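Local atomic coordinates of molinate hydrolase (PDB entry 4UB9), a protein that hydrolyses the thiocarbamate herbicide molinate, using zinc held in an amidohydrolase-type barrel. Residues G172-M177 against K240-D245; P278-T283 against L299-T304; A292-A297 against L320-W325; S326-T331 against V366-G371. All coordinates share one frame; numbering follows the deposited sequence.

Contact 1: residues G172-M177 against K240-D245; sequences GTLIGM and KIAVTD
Two backbone hydrogen bonds grip Ile175 from the strand beside it. Ile175 N gives its hydrogen to Lys240 O at 3.0 Å, nearly straight at 172°, and Ala242 N gives one back to Ile175 O, also at 3.0 Å; both donors sit in the carbonyl planes. The pair is short, because past Ile175 the chain swings away in a type II turn from Leu174 to Met177, closed by Met177 N to Leu174 O at 3.1 Å, with Gly176 at phi 94°, where a side chain would jam against the preceding carbonyl. These are two neighbouring strands of the TIM barrel, and their side chains sort by face. Outward, Ile175 CG1 crosses obliquely over Ile241 CD1 at 3.7 Å; both isoleucines set CG1 anti to the carbonyl carbon, and helix 221-232 packs on Ile175, helix 262-275 on Ile241. On the inner face Leu174 presses CD2 onto Ala242 CB at 3.5 Å, a tight fit, while its side chain also comes within about 4 Å of that of the zinc ligand His282. An alanine in place of Leu174 would remove that branch and would probably loosen the packing over Ala242 and beside His282. On the same face the Lys240 side chain comes within about 4 Å of the zinc ion. Further back, one water accepts from Lys240 N and donates to Thr173 O, extending the pairing one step toward the start of both segments.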
loop_
_atom_site.group_PDB
_atom_site.type_symbol
_atom_site.label_atom_id
_atom_site.label_comp_id
_atom_site.label_asym_id
_atom_site.label_seq_id
_atom_site.Cartn_x
_atom_site.Cartn_y
_atom_site.Cartn_z
ATOM N N GLY A 172 -16.473 10.054 26.452
ATOM C CA GLY A 172 -15.063 9.626 26.387
ATOM C C GLY A 172 -14.872 8.816 25.119
ATOM O O GLY A 172 -15.159 9.278 24.011
ATOM N N THR A 173 -14.482 7.565 25.278
ATOM C CA THR A 173 -14.274 6.698 24.099
ATOM C C THR A 173 -15.504 5.864 23.769
ATOM O O THR A 173 -16.513 5.901 24.441
ATOM C CB THR A 173 -13.066 5.785 24.265
ATOM O OG1 THR A 173 -12.735 5.190 23.010
ATOM C CG2 THR A 173 -13.331 4.694 25.291
ATOM N N LEU A 174 -15.408 5.171 22.667
ATOM C CA LEU A 174 -16.404 4.214 22.233
ATOM C C LEU A 174 -15.932 2.849 22.712
ATOM O O LEU A 174 -14.857 2.358 22.307
ATOM C CB LEU A 174 -16.427 4.108 20.728
ATOM C CG LEU A 174 -17.722 4.209 19.984
ATOM C CD1 LEU A 174 -17.606 5.476 19.142
ATOM C CD2 LEU A 174 -17.874 3.047 19.057
ATOM N N ILE A 175 -16.731 2.247 23.562
ATOM C CA ILE A 175 -16.310 1.037 24.194
ATOM C C ILE A 175 -16.180 -0.039 23.122
ATOM O O ILE A 175 -17.159 -0.416 22.486
ATOM C CB ILE A 175 -17.296 0.576 25.269
ATOM C CG1 ILE A 175 -17.541 1.661 26.322
ATOM C CG2 ILE A 175 -16.803 -0.707 25.917
ATOM C CD1 ILE A 175 -16.305 2.169 27.002
ATOM N N GLY A 176 -14.962 -0.585 23.021
ATOM C CA GLY A 176 -14.675 -1.697 22.122
ATOM C C GLY A 176 -14.138 -1.286 20.767
ATOM O O GLY A 176 -13.987 -2.109 19.872
ATOM N N MET A 177 -13.887 0.008 20.605
ATOM C CA MET A 177 -13.327 0.499 19.344
ATOM C C MET A 177 -11.874 0.806 19.545
ATOM O O MET A 177 -11.438 1.305 20.589
ATOM C CB MET A 177 -14.054 1.775 18.866
ATOM C CG MET A 177 -13.651 2.215 17.435
ATOM S SD MET A 177 -14.348 3.794 16.884
ATOM C CE MET A 177 -13.544 4.960 17.968
ATOM N N LYS A 240 -21.031 5.153 25.397
ATOM C CA LYS A 240 -21.394 4.720 24.038
ATOM C C LYS A 240 -20.680 3.414 23.749
ATOM O O LYS A 240 -19.466 3.316 23.921
ATOM C CB LYS A 240 -21.028 5.765 22.972
ATOM C CG LYS A 240 -21.452 5.350 21.569
ATOM C CD LYS A 240 -21.562 6.493 20.576
ATOM C CE LYS A 240 -20.381 6.646 19.652
ATOM N NZ LYS A 240 -20.752 7.122 18.279
ATOM N N ILE A 241 -21.446 2.435 23.304
ATOM C CA ILE A 241 -20.932 1.106 23.107
ATOM C C ILE A 241 -20.871 0.823 21.616
ATOM O O ILE A 241 -21.845 0.987 20.909
ATOM C CB ILE A 241 -21.858 -0.005 23.676
ATOM C CG1 ILE A 241 -22.212 0.164 25.142
ATOM C CG2 ILE A 241 -21.226 -1.384 23.462
ATOM C CD1 ILE A 241 -21.019 0.311 26.008
ATOM N N ALA A 242 -19.757 0.269 21.181
ATOM C CA ALA A 242 -19.639 -0.230 19.809
ATOM C C ALA A 242 -20.330 -1.560 19.639
ATOM O O ALA A 242 -19.699 -2.586 19.744
ATOM C CB ALA A 242 -18.185 -0.392 19.416
ATOM N N VAL A 243 -21.627 -1.525 19.401
ATOM C CA VAL A 243 -22.399 -2.741 19.257
ATOM C C VAL A 243 -21.925 -3.479 18.013
ATOM O O VAL A 243 -21.690 -4.689 18.045
ATOM C CB VAL A 243 -23.881 -2.430 19.096
ATOM C CG1 VAL A 243 -24.656 -3.682 18.694
ATOM C CG2 VAL A 243 -24.406 -1.841 20.366
ATOM N N THR A 244 -21.776 -2.723 16.919
ATOM C CA THR A 244 -21.127 -3.242 15.718
ATOM C C THR A 244 -19.747 -2.645 15.551
ATOM O O THR A 244 -19.306 -1.814 16.330
ATOM C CB THR A 244 -21.936 -2.984 14.436
ATOM O OG1 THR A 244 -22.051 -1.593 14.234
ATOM C CG2 THR A 244 -23.309 -3.613 14.531
ATOM N N ASP A 245 -19.089 -3.078 14.503
ATOM C CA ASP A 245 -17.718 -2.691 14.200
ATOM C C ASP A 245 -17.629 -1.287 13.606
ATOM O O ASP A 245 -18.640 -0.687 13.262
ATOM C CB ASP A 245 -17.124 -3.643 13.167
ATOM C CG ASP A 245 -17.770 -3.455 11.791
ATOM O OD1 ASP A 245 -18.950 -3.868 11.612
ATOM O OD2 ASP A 245 -17.134 -2.826 10.920
HETATM O O HOH W 1 -18.483 5.692 26.426
#

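Contact 2: residues P278-T283 against L299-T304; sequences PLLTHT and LMIHAT
Strands 279-282 and 299-301 run parallel, 4.8 Å apart at closest approach with 23° between them, stitched by Thr281 N to Leu299 O at 3.2 Å and Ile301 N to Thr281 O at 3.0 Å. They are the two strands of a beta-alpha-beta unit of the TIM barrel, joined through helix 286-294, and each segment brings one histidine, near the strand's end, to the zinc. His282 binds the metal through ND1, with CG anti to the backbone N; its NE2 hydrogen goes to Asp245 O, which fixes the ring's rotation and probably makes it a better donor to the zinc. His302 binds through NE2. Its backbone has positive phi and its CG takes the crowded position between N and the carbonyl carbon (chi1 50°), turning the ring back toward the first strand, where ND1 makes a weak, bent bond to Thr283 O at the ring edge. The two rings meet obliquely, planes at 82°, with the ligand atoms His282 ND1 and His302 NE2 3.2 Å apart. On the His282 face Leu280 lies alongside Leu299; on the other, Thr281 OG1 rests on Met300 CG at 3.3 Å. A water lies 2.9 Å from Thr281 OG1 and 2.8 Å from Thr283 OG1, and donates to Ile301 O.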
loop_
_atom_site.group_PDB
_atom_site.type_symbol
_atom_site.label_atom_id
_atom_site.label_comp_id
_atom_site.label_asym_id
_atom_site.label_seq_id
_atom_site.Cartn_x
_atom_site.Cartn_y
_atom_site.Cartn_z
ATOM N N PRO A 278 -26.775 7.758 30.733
ATOM C CA PRO A 278 -27.461 7.262 29.546
ATOM C C PRO A 278 -26.577 6.362 28.714
ATOM O O PRO A 278 -25.341 6.466 28.734
ATOM C CB PRO A 278 -27.743 8.521 28.754
ATOM C CG PRO A 278 -27.806 9.578 29.776
ATOM C CD PRO A 278 -26.766 9.225 30.788
ATOM N N LEU A 279 -27.245 5.478 28.016
ATOM C CA LEU A 279 -26.599 4.460 27.203
ATOM C C LEU A 279 -26.776 4.778 25.735
ATOM O O LEU A 279 -27.923 4.883 25.256
ATOM C CB LEU A 279 -27.235 3.095 27.457
ATOM C CG LEU A 279 -26.877 2.010 26.438
ATOM C CD1 LEU A 279 -25.429 1.577 26.625
ATOM C CD2 LEU A 279 -27.801 0.813 26.589
ATOM N N LEU A 280 -25.645 4.900 25.037
ATOM C CA LEU A 280 -25.624 5.117 23.595
ATOM C C LEU A 280 -25.079 3.930 22.869
ATOM O O LEU A 280 -24.284 3.192 23.405
ATOM C CB LEU A 280 -24.762 6.320 23.217
ATOM C CG LEU A 280 -25.446 7.700 23.195
ATOM C CD1 LEU A 280 -25.990 8.053 24.565
ATOM C CD2 LEU A 280 -24.423 8.721 22.823
ATOM N N THR A 281 -25.493 3.759 21.629
ATOM C CA THR A 281 -25.027 2.681 20.791
ATOM C C THR A 281 -24.491 3.179 19.463
ATOM O O THR A 281 -24.923 4.169 18.946
ATOM C CB THR A 281 -26.134 1.656 20.510
ATOM O OG1 THR A 281 -27.249 2.306 19.927
ATOM C CG2 THR A 281 -26.578 0.986 21.773
ATOM N N HIS A 282 -23.517 2.471 18.935
ATOM C CA HIS A 282 -23.051 2.669 17.596
ATOM C C HIS A 282 -23.444 1.415 16.840
ATOM O O HIS A 282 -23.081 0.334 17.227
ATOM C CB HIS A 282 -21.548 2.891 17.628
ATOM C CG HIS A 282 -20.845 2.564 16.354
ATOM N ND1 HIS A 282 -20.519 3.512 15.421
ATOM C CD2 HIS A 282 -20.372 1.396 15.875
ATOM C CE1 HIS A 282 -19.896 2.942 14.414
ATOM N NE2 HIS A 282 -19.794 1.656 14.665
ATOM N N THR A 283 -24.228 1.561 15.785
ATOM C CA THR A 283 -24.710 0.407 15.020
ATOM C C THR A 283 -24.594 0.614 13.536
ATOM O O THR A 283 -24.765 1.690 13.051
ATOM C CB THR A 283 -26.152 -0.038 15.380
ATOM O OG1 THR A 283 -27.088 0.991 15.057
ATOM C CG2 THR A 283 -26.261 -0.376 16.829
ATOM N N LEU A 299 -30.073 6.494 23.336
ATOM C CA LEU A 299 -29.868 7.130 22.063
ATOM C C LEU A 299 -29.061 6.228 21.152
ATOM O O LEU A 299 -27.978 5.785 21.492
ATOM C CB LEU A 299 -29.196 8.496 22.232
ATOM C CG LEU A 299 -28.999 9.262 20.912
ATOM C CD1 LEU A 299 -30.328 9.601 20.261
ATOM C CD2 LEU A 299 -28.210 10.526 21.171
ATOM N N MET A 300 -29.580 6.039 19.953
ATOM C CA MET A 300 -28.944 5.218 18.944
ATOM C C MET A 300 -28.299 6.076 17.837
ATOM O O MET A 300 -28.978 6.667 16.993
ATOM C CB MET A 300 -29.983 4.252 18.381
ATOM C CG MET A 300 -30.418 3.272 19.459
ATOM S SD MET A 300 -31.739 2.179 18.957
ATOM C CE MET A 300 -33.061 3.382 18.847
ATOM N N ILE A 301 -26.975 6.100 17.829
ATOM C CA ILE A 301 -26.215 6.909 16.882
ATOM C C ILE A 301 -26.231 6.292 15.477
ATOM O O ILE A 301 -26.104 5.077 15.298
ATOM C CB ILE A 301 -24.793 7.135 17.349
ATOM C CG1 ILE A 301 -24.776 7.699 18.762
ATOM C CG2 ILE A 301 -24.045 8.075 16.424
ATOM C CD1 ILE A 301 -25.413 9.063 18.928
ATOM N N HIS A 302 -26.440 7.156 14.505
ATOM C CA HIS A 302 -26.605 6.810 13.064
ATOM C C HIS A 302 -27.410 5.550 12.847
ATOM O O HIS A 302 -26.979 4.591 12.240
ATOM C CB HIS A 302 -25.325 6.898 12.219
ATOM C CG HIS A 302 -24.147 6.195 12.788
ATOM N ND1 HIS A 302 -24.087 4.825 12.930
ATOM C CD2 HIS A 302 -22.930 6.664 13.154
ATOM C CE1 HIS A 302 -22.909 4.489 13.429
ATOM N NE2 HIS A 302 -22.186 5.583 13.571
ATOM N N ALA A 303 -28.616 5.611 13.382
ATOM C CA ALA A 303 -29.492 4.468 13.440
ATOM C C ALA A 303 -29.812 3.965 12.060
ATOM O O ALA A 303 -30.069 2.790 11.858
ATOM C CB ALA A 303 -30.763 4.852 14.161
ATOM N N THR A 304 -29.859 4.879 11.112
ATOM C CA THR A 304 -30.253 4.533 9.737
ATOM C C THR A 304 -29.109 4.027 8.879
ATOM O O THR A 304 -29.306 3.717 7.701
ATOM C CB THR A 304 -30.876 5.757 9.017
ATOM O OG1 THR A 304 -30.038 6.898 9.235
ATOM C CG2 THR A 304 -32.238 6.010 9.570
HETATM O O HOH W 2 -27.114 2.872 17.136
HETATM O O HOH W 3 -27.859 1.146 12.582
#

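Contact 3: residues A292-A297 against L320-W325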
loop_
_atom_site.group_PDB
_atom_site.type_symbol
_atom_site.label_atom_id
_atom_site.label_comp_id
_atom_site.label_asym_id
_atom_site.label_seq_id
_atom_site.Cartn_x
_atom_site.Cartn_y
_atom_site.Cartn_z
ATOM N N ALA A 292 -29.750 -2.991 19.537
ATOM C CA ALA A 292 -29.730 -1.765 20.327
ATOM C C ALA A 292 -31.132 -1.436 20.891
ATOM O O ALA A 292 -31.298 -0.986 22.034
ATOM C CB ALA A 292 -29.224 -0.620 19.499
ATOM N N ILE A 293 -32.106 -1.621 20.054
ATOM C CA ILE A 293 -33.496 -1.384 20.425
ATOM C C ILE A 293 -33.911 -2.308 21.576
ATOM O O ILE A 293 -34.510 -1.887 22.554
ATOM C CB ILE A 293 -34.407 -1.646 19.216
ATOM C CG1 ILE A 293 -34.291 -0.489 18.222
ATOM C CG2 ILE A 293 -35.861 -1.754 19.655
ATOM C CD1 ILE A 293 -34.877 -0.793 16.866
ATOM N N GLU A 294 -33.520 -3.572 21.458
ATOM C CA GLU A 294 -33.842 -4.557 22.467
ATOM C C GLU A 294 -33.150 -4.311 23.807
ATOM O O GLU A 294 -33.534 -4.877 24.792
ATOM C CB GLU A 294 -33.535 -5.976 21.960
ATOM C CG GLU A 294 -34.591 -6.496 20.976
ATOM C CD GLU A 294 -36.021 -6.476 21.540
ATOM O OE1 GLU A 294 -36.204 -6.918 22.690
ATOM O OE2 GLU A 294 -36.960 -6.040 20.838
ATOM N N ARG A 295 -32.133 -3.460 23.830
ATOM C CA ARG A 295 -31.504 -3.013 25.082
ATOM C C ARG A 295 -32.058 -1.674 25.564
ATOM O O ARG A 295 -31.522 -1.077 26.482
ATOM C CB ARG A 295 -29.994 -2.869 24.901
ATOM C CG ARG A 295 -29.245 -4.118 24.450
ATOM C CD ARG A 295 -29.477 -5.210 25.413
ATOM N NE ARG A 295 -28.589 -6.365 25.275
ATOM C CZ ARG A 295 -28.674 -7.267 24.309
ATOM N NH1 ARG A 295 -29.527 -7.106 23.286
ATOM N NH2 ARG A 295 -27.892 -8.337 24.376
ATOM N N ASP A 296 -33.120 -1.189 24.922
ATOM C CA ASP A 296 -33.717 0.101 25.290
ATOM C C ASP A 296 -32.666 1.218 25.392
ATOM O O ASP A 296 -32.617 1.973 26.343
ATOM C CB ASP A 296 -34.499 -0.013 26.611
ATOM C CG ASP A 296 -35.671 -0.998 26.517
ATOM O OD1 ASP A 296 -36.536 -0.865 25.619
ATOM O OD2 ASP A 296 -35.739 -1.890 27.368
ATOM N N ALA A 297 -31.838 1.314 24.375
ATOM C CA ALA A 297 -30.819 2.366 24.309
ATOM C C ALA A 297 -31.461 3.735 24.440
ATOM O O ALA A 297 -32.511 3.993 23.877
ATOM C CB ALA A 297 -30.082 2.286 23.006
ATOM N N LEU A 320 -41.487 3.007 17.393
ATOM C CA LEU A 320 -42.727 3.728 17.719
ATOM C C LEU A 320 -43.303 3.226 19.034
ATOM O O LEU A 320 -43.588 3.989 19.938
ATOM C CB LEU A 320 -43.754 3.535 16.619
ATOM C CG LEU A 320 -43.379 4.283 15.328
ATOM C CD1 LEU A 320 -44.302 3.867 14.198
ATOM C CD2 LEU A 320 -43.380 5.804 15.492
ATOM N N GLU A 321 -43.390 1.919 19.156
ATOM C CA GLU A 321 -43.985 1.313 20.321
ATOM C C GLU A 321 -43.150 1.651 21.574
ATOM O O GLU A 321 -43.689 2.029 22.575
ATOM C CB GLU A 321 -44.128 -0.207 20.072
ATOM C CG GLU A 321 -44.996 -0.957 21.074
ATOM C CD GLU A 321 -44.211 -1.507 22.262
ATOM O OE1 GLU A 321 -43.040 -1.944 22.089
ATOM O OE2 GLU A 321 -44.770 -1.505 23.389
ATOM N N LYS A 322 -41.832 1.500 21.506
ATOM C CA LYS A 322 -40.940 1.756 22.675
ATOM C C LYS A 322 -40.617 3.213 22.855
ATOM O O LYS A 322 -40.184 3.625 23.899
ATOM C CB LYS A 322 -39.649 0.956 22.582
ATOM C CG LYS A 322 -39.832 -0.526 22.886
ATOM C CD LYS A 322 -38.824 -1.421 22.180
ATOM C CE LYS A 322 -38.777 -2.834 22.777
ATOM N NZ LYS A 322 -37.738 -2.854 23.860
ATOM N N GLN A 323 -40.821 3.998 21.805
ATOM C CA GLN A 323 -40.524 5.458 21.839
ATOM C C GLN A 323 -39.055 5.738 22.154
ATOM O O GLN A 323 -38.735 6.465 23.052
ATOM C CB GLN A 323 -41.447 6.193 22.830
ATOM C CG GLN A 323 -42.872 6.329 22.301
ATOM C CD GLN A 323 -42.943 7.283 21.097
ATOM O OE1 GLN A 323 -43.180 6.865 19.952
ATOM N NE2 GLN A 323 -42.737 8.573 21.357
ATOM N N LEU A 324 -38.190 5.084 21.432
ATOM C CA LEU A 324 -36.789 5.276 21.612
ATOM C C LEU A 324 -36.291 6.360 20.652
ATOM O O LEU A 324 -36.772 6.485 19.544
ATOM C CB LEU A 324 -36.012 3.959 21.371
ATOM C CG LEU A 324 -36.311 2.791 22.308
ATOM C CD1 LEU A 324 -35.597 1.536 21.843
ATOM C CD2 LEU A 324 -35.902 3.106 23.743
ATOM N N TRP A 325 -35.251 7.068 21.089
ATOM C CA TRP A 325 -34.621 8.091 20.289
ATOM C C TRP A 325 -33.579 7.542 19.327
ATOM O O TRP A 325 -32.619 6.876 19.723
ATOM C CB TRP A 325 -33.979 9.121 21.178
ATOM C CG TRP A 325 -34.911 9.856 22.007
ATOM C CD1 TRP A 325 -35.079 9.708 23.335
ATOM C CD2 TRP A 325 -35.779 10.906 21.605
ATOM N NE1 TRP A 325 -36.010 10.609 23.796
ATOM C CE2 TRP A 325 -36.466 11.345 22.749
ATOM C CE3 TRP A 325 -36.055 11.519 20.391
ATOM C CZ2 TRP A 325 -37.419 12.354 22.720
ATOM C CZ3 TRP A 325 -37.025 12.543 20.348
ATOM C CH2 TRP A 325 -37.686 12.940 21.510
HETATM O O HOH W 4 -34.113 6.173 23.629
#
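Helices 286-294 and 313-322, neighbours in the outer layer of the TIM barrel, meet here at their C-terminal ends and through the loops that lead each chain back into the next strand. Ile293, in the last turn of the first helix, has CG2 anti to the backbone N and so beside the carbonyl carbon. That methyl touches Lys322 CD at 3.9 Å and Leu324 CD1 at 4.0 Å, crossing both side chains obliquely, and beyond the contact Ile293 also packs on Met300. Glu294 bends at its second torsion and brings OE2 within 4.5 Å of Lys322 NZ, too far for a salt bridge; its carboxylate is instead paired with Lys318, so it probably adds only a general attraction for the second lysine. After Arg295 the chain turns, Asp296 adopting positive phi while its N bonds back to Ile293 O at 2.8 Å. With CG anti to the carbonyl carbon, the Asp296 carboxylate reaches over to Lys322, whose chain runs out fairly straight and then bends at chi4 (-91°) to offer the ammonium. Lys322 NZ bonds OD1 of Asp296 at 2.9 Å in a salt bridge, coming from above the carboxylate plane and on the exposed side. Beneath this charged pair Leu324 pushes its two methyls toward the helix end and the loop after it: CD1 faces the Ile293 backbone, and CD2 lies over the Asp296 CA and meets Ala297 O at 3.5 Å. Ala297 closes the contact through one water, which donates to Ala297 O at 2.7 Å and accepts from Trp325 N at 2.9 Å.

Contact 4: residues S326-T331 against V366-G371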
loop_
_atom_site.group_PDB
_atom_site.type_symbol
_atom_site.label_atom_id
_atom_site.label_comp_id
_atom_site.label_asym_id
_atom_site.label_seq_id
_atom_site.Cartn_x
_atom_site.Cartn_y
_atom_site.Cartn_z
ATOM N N SER A 326 -33.752 7.880 18.064
ATOM C CA SER A 326 -32.736 7.628 17.021
ATOM C C SER A 326 -32.046 8.901 16.583
ATOM O O SER A 326 -32.739 9.871 16.224
ATOM C CB SER A 326 -33.428 7.067 15.796
ATOM O OG SER A 326 -34.008 5.834 16.076
ATOM N N GLU A 327 -30.714 8.958 16.593
ATOM C CA GLU A 327 -30.055 10.012 15.840
ATOM C C GLU A 327 -29.736 9.490 14.481
ATOM O O GLU A 327 -29.464 8.316 14.301
ATOM C CB GLU A 327 -28.896 10.791 16.525
ATOM C CG GLU A 327 -27.499 10.304 16.397
ATOM C CD GLU A 327 -26.688 10.801 15.206
ATOM O OE1 GLU A 327 -25.894 11.759 15.329
ATOM O OE2 GLU A 327 -26.772 10.130 14.180
ATOM N N VAL A 328 -29.813 10.384 13.518
ATOM C CA VAL A 328 -29.544 10.048 12.117
ATOM C C VAL A 328 -28.695 11.136 11.539
ATOM O O VAL A 328 -28.632 12.238 12.088
ATOM C CB VAL A 328 -30.796 9.904 11.278
ATOM C CG1 VAL A 328 -31.703 8.851 11.883
ATOM C CG2 VAL A 328 -31.519 11.220 11.195
ATOM N N GLN A 329 -27.941 10.761 10.514
ATOM C CA GLN A 329 -26.893 11.647 9.939
ATOM C C GLN A 329 -27.070 11.653 8.446
ATOM O O GLN A 329 -26.582 10.766 7.754
ATOM C CB GLN A 329 -25.491 11.202 10.302
ATOM C CG GLN A 329 -25.239 11.427 11.780
ATOM C CD GLN A 329 -23.931 10.865 12.279
ATOM O OE1 GLN A 329 -23.004 10.624 11.511
ATOM N NE2 GLN A 329 -23.848 10.688 13.565
ATOM N N PRO A 330 -27.864 12.607 7.964
ATOM C CA PRO A 330 -28.177 12.658 6.582
ATOM C C PRO A 330 -27.275 13.605 5.832
ATOM O O PRO A 330 -26.479 14.361 6.373
ATOM C CB PRO A 330 -29.581 13.214 6.604
ATOM C CG PRO A 330 -29.477 14.246 7.675
ATOM C CD PRO A 330 -28.631 13.610 8.728
ATOM N N THR A 331 -27.518 13.580 4.559
ATOM C CA THR A 331 -26.771 14.297 3.611
ATOM C C THR A 331 -27.799 15.046 2.740
ATOM O O THR A 331 -28.884 14.541 2.481
ATOM C CB THR A 331 -25.976 13.246 2.868
ATOM O OG1 THR A 331 -24.751 13.805 2.411
ATOM C CG2 THR A 331 -26.775 12.635 1.830
ATOM N N VAL A 366 -40.979 8.615 13.778
ATOM C CA VAL A 366 -40.211 8.114 14.913
ATOM C C VAL A 366 -39.488 9.268 15.584
ATOM O O VAL A 366 -39.278 10.302 14.995
ATOM C CB VAL A 366 -39.186 7.049 14.531
ATOM C CG1 VAL A 366 -39.847 5.919 13.746
ATOM C CG2 VAL A 366 -38.030 7.646 13.740
ATOM N N PRO A 367 -39.144 9.105 16.863
ATOM C CA PRO A 367 -38.457 10.186 17.562
ATOM C C PRO A 367 -37.004 10.348 17.077
ATOM O O PRO A 367 -36.230 9.360 17.053
ATOM C CB PRO A 367 -38.472 9.718 19.032
ATOM C CG PRO A 367 -39.529 8.666 19.108
ATOM C CD PRO A 367 -39.540 8.011 17.777
ATOM N N LEU A 368 -36.642 11.575 16.720
ATOM C CA LEU A 368 -35.391 11.836 16.016
ATOM C C LEU A 368 -34.586 12.872 16.720
ATOM O O LEU A 368 -35.098 13.895 17.152
ATOM C CB LEU A 368 -35.674 12.286 14.554
ATOM C CG LEU A 368 -36.230 11.185 13.650
ATOM C CD1 LEU A 368 -36.886 11.738 12.393
ATOM C CD2 LEU A 368 -35.128 10.202 13.267
ATOM N N VAL A 369 -33.296 12.640 16.737
ATOM C CA VAL A 369 -32.330 13.545 17.344
ATOM C C VAL A 369 -31.272 14.036 16.363
ATOM O O VAL A 369 -30.744 13.295 15.536
ATOM C CB VAL A 369 -31.606 12.852 18.481
ATOM C CG1 VAL A 369 -30.370 13.647 18.931
ATOM C CG2 VAL A 369 -32.574 12.676 19.644
ATOM N N LEU A 370 -30.990 15.336 16.430
ATOM C CA LEU A 370 -29.971 15.917 15.582
ATOM C C LEU A 370 -28.590 15.517 16.089
ATOM O O LEU A 370 -28.252 15.714 17.267
ATOM C CB LEU A 370 -30.086 17.450 15.533
ATOM C CG LEU A 370 -29.117 18.207 14.602
ATOM C CD1 LEU A 370 -29.757 19.519 14.177
ATOM C CD2 LEU A 370 -27.765 18.511 15.257
ATOM N N GLY A 371 -27.770 15.056 15.157
ATOM C CA GLY A 371 -26.345 14.795 15.408
ATOM C C GLY A 371 -25.608 14.613 14.111
ATOM O O GLY A 371 -26.190 14.208 13.126
HETATM O O HOH W 5 -36.534 6.446 16.888
#
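Pro367 O is the best-held polar atom across this contact, gripped by two hydrogen bonds: Ser326 N at 3.1 Å, almost straight at 172° but approaching from above the carbonyl plane, and a water at 2.9 Å. The same water accepts from Ser326 OG, which lies anti to the carbonyl carbon, so backbone and side chain of one serine converge on one carbonyl. One step on, Val369 N donates to Ser326 O at 2.9 Å. These bonds pair strands 326-328 and 368-370, consecutive parallel strands of the TIM barrel linked by an excursion that includes helix 353-363. Val328 CG1 crosses Leu368 CD2 obliquely on the Ser326 side of the sheet. On the other, Glu327 packs its CB against Val369, then bends at chi2 and lays OE1 3.1 Å from Gly371 CA; any side chain on Gly371 would run into that oxygen. Gln329 NE2 holds the carboxylate, bonding OE1 of Glu327 at 2.9 Å and OE2 only weakly, while Glu327 OE2 takes the backbone N-H of the zinc ligand His302. An alanine in place of Glu327 would remove both acceptors and would probably let the Gln329 amide and the His302 backbone drift. These N-H donors and the nearby zinc would favour an ionised carboxylate, though Gly371 O beside OE1 works against it; either way, this second-shell group holds the backbone of a metal ligand.

How the contacts relate
From the N terminus, contact 1 closes first, bringing strand 174-175 against strand 239-242 after a 62-residue excursion, partly helical. Contact 2 follows in series; its strand 279-282 adds to the far edge of 239-242 through Ile241 N to Leu280 O, and its own loop is only 15 residues long. Contact 3, closing 22 residues, crosses contact 2: helix 286-294 leaves between the two strands of contact 2 and pairs with 320-325 beyond them, so barrel wall and outer layer interlock. Contact 4 closes last, over 34 residues, and Met300 O to Glu327 N joins it to contact 2. Trp325 of contact 3 packs on Pro367, tying the outer layer to this last pair of strands.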